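Local coordinates for ADP compounds hydrolase nudE (Escherichia coli, PDB 1VHG), which hydrolyses ADP-ribose, NADH, Ap2A and Ap3A as a homodimeric Nudix hydrolase that uses Mg2+ or other divalent cations, at the interface of chains A and B. Coordinates in Å, arbitrary orientation; residue numbers count along the deposited sequence, not the author numbering. Chains: chain A/B, ADP compounds hydrolase nudE.

The interface of chains A and B. Residues chain A 176-177, 179-180, 183; chain B 158, 161, 176, 179-180.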
# COMPACT_ATOMS: atom_id res chain seq x y z
N PHE A 176 -3.92 -5.87 10.75
CA PHE A 176 -4.40 -7.23 10.66
C PHE A 176 -3.35 -8.28 10.97
O PHE A 176 -3.59 -9.30 11.65
CB PHE A 176 -5.02 -7.47 9.28
CG PHE A 176 -6.42 -6.94 9.11
CD1 PHE A 176 -6.67 -5.78 8.40
CD2 PHE A 176 -7.49 -7.62 9.67
CE1 PHE A 176 -7.95 -5.31 8.25
CE2 PHE A 176 -8.79 -7.16 9.49
CZ PHE A 176 -9.02 -6.00 8.79
N LEU A 177 -2.12 -8.05 10.51
CA LEU A 177 -1.03 -9.00 10.74
C LEU A 177 -0.64 -8.98 12.20
O LEU A 177 -0.27 -10.01 12.78
CB LEU A 177 0.16 -8.63 9.84
CG LEU A 177 -0.11 -8.72 8.33
CD1 LEU A 177 0.86 -7.86 7.53
CD2 LEU A 177 -0.04 -10.16 7.89
N ARG A 179 -2.66 -8.22 14.73
CA ARG A 179 -3.76 -8.89 15.44
C ARG A 179 -3.63 -10.39 15.22
O ARG A 179 -3.79 -11.18 16.16
CB ARG A 179 -5.06 -8.29 14.99
CG ARG A 179 -6.36 -8.90 15.55
CD ARG A 179 -7.37 -8.77 14.46
NE ARG A 179 -8.78 -8.88 14.69
CZ ARG A 179 -9.56 -9.30 13.65
NH1 ARG A 179 -10.86 -9.42 13.81
NH2 ARG A 179 -8.98 -9.60 12.50
N GLU A 180 -3.25 -10.86 14.03
CA GLU A 180 -3.09 -12.30 13.85
C GLU A 180 -1.96 -12.79 14.77
O GLU A 180 -2.08 -13.84 15.40
CB GLU A 180 -2.75 -12.74 12.44
CG GLU A 180 -3.87 -12.66 11.44
CD GLU A 180 -4.95 -13.69 11.74
OE1 GLU A 180 -4.57 -14.87 11.87
OE2 GLU A 180 -6.12 -13.29 11.80
N LYS A 183 -3.26 -12.92 18.19
CA LYS A 183 -4.15 -14.08 18.30
C LYS A 183 -3.33 -15.31 18.68
O LYS A 183 -3.60 -16.00 19.66
CB LYS A 183 -4.88 -14.39 17.00
CG LYS A 183 -6.37 -14.21 16.96
CD LYS A 183 -6.91 -14.34 15.53
CE LYS A 183 -7.96 -13.27 15.24
NZ LYS A 183 -8.48 -13.43 13.84
N MSE B 158 -5.75 -17.67 3.79
CA MSE B 158 -4.63 -17.27 4.60
C MSE B 158 -3.32 -17.85 4.13
O MSE B 158 -2.30 -17.20 4.38
CB MSE B 158 -4.92 -17.52 6.08
CG MSE B 158 -6.08 -16.73 6.66
SE MSE B 158 -5.79 -14.83 6.63
CE MSE B 158 -4.38 -14.66 7.91
N LEU B 161 -0.60 -15.63 2.22
CA LEU B 161 0.42 -14.90 2.95
C LEU B 161 1.77 -15.59 2.93
O LEU B 161 2.76 -15.04 3.43
CB LEU B 161 -0.02 -14.66 4.38
CG LEU B 161 -0.80 -13.42 4.78
CD1 LEU B 161 -1.46 -12.69 3.61
CD2 LEU B 161 -1.83 -13.71 5.86
N PHE B 176 -7.55 -9.52 4.13
CA PHE B 176 -8.04 -9.49 5.51
C PHE B 176 -9.43 -8.85 5.61
O PHE B 176 -10.27 -9.37 6.36
CB PHE B 176 -7.07 -8.80 6.43
CG PHE B 176 -5.94 -9.63 6.95
CD1 PHE B 176 -4.64 -9.41 6.48
CD2 PHE B 176 -6.13 -10.61 7.90
CE1 PHE B 176 -3.57 -10.13 6.96
CE2 PHE B 176 -5.07 -11.34 8.40
CZ PHE B 176 -3.79 -11.09 7.92
N ARG B 179 -12.00 -11.37 4.36
CA ARG B 179 -12.20 -12.42 5.36
C ARG B 179 -13.04 -11.90 6.51
O ARG B 179 -13.98 -12.61 6.89
CB ARG B 179 -10.89 -13.05 5.73
CG ARG B 179 -10.80 -13.82 7.05
CD ARG B 179 -9.63 -14.75 6.96
NE ARG B 179 -8.97 -15.18 8.14
CZ ARG B 179 -8.43 -14.51 9.14
NH1 ARG B 179 -7.86 -15.19 10.11
NH2 ARG B 179 -8.46 -13.19 9.21
N GLU B 180 -12.82 -10.67 7.02
CA GLU B 180 -13.69 -10.18 8.11
C GLU B 180 -15.15 -10.17 7.60
O GLU B 180 -16.07 -10.55 8.29
CB GLU B 180 -13.40 -8.79 8.63
CG GLU B 180 -12.26 -8.50 9.52
CD GLU B 180 -12.06 -9.46 10.66
OE1 GLU B 180 -12.89 -9.48 11.59
OE2 GLU B 180 -11.04 -10.17 10.66
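Helix 169-184 of chain A packs against its two-fold mate in chain B, the contact residues of both having helical backbone torsions, and 3-10 helix 154-162 of chain B borders this part of the homodimer interface. At its centre the side chains of A:Phe176 and B:Phe176 run antiparallel alongside one another, each with CG anti to its own carbonyl carbon (chi1 -80° and -83°). With the helices so placed, each CB lies over the face of the opposite ring, shifted toward the rim; that of A:Phe176 is 3.4 Å from the centroid of the B:Phe176 ring. A:Leu177 lies nearly perpendicular to B:Phe176 and brings CD2 to 3.7 Å from CE1 of that ring. One turn further along the helices, two salt bridges lie on the same side of the phenylalanine pair. A:Arg179, its CG anti to the backbone N, grips B:Glu180 end-on: NH1 binds the carboxylate OE1 at 3.0 Å and NH2 binds OE2 at 2.8 Å. Both oxygens are met from above the carboxylate plane, which is turned 62° from the guanidinium. In the reciprocal bridge B:Arg179 NH1 reaches A:Glu180 OE2 at 3.1 Å, and A:Lys183 NZ from the same chain as this glutamate also donates to OE2; two donors converge on it, and their likely positive charge would probably favour the ionised carboxylate. The aliphatic part of A:Glu180, bent at chi2, slants across B:Phe176, its CG 3.5 Å from CE2 of the ring. An alanine here would remove both the acceptor and this methylene, and would probably leave B:Arg179 and A:Lys183 with less charge compensation and the B:Phe176 ring less well packed. SE of the selenomethionine B:Met158 sits 3.5 Å above the guanidinium plane of B:Arg179, toward its rim, and the CE methyl of B:Met158 ends against the A:Glu180 carboxylate.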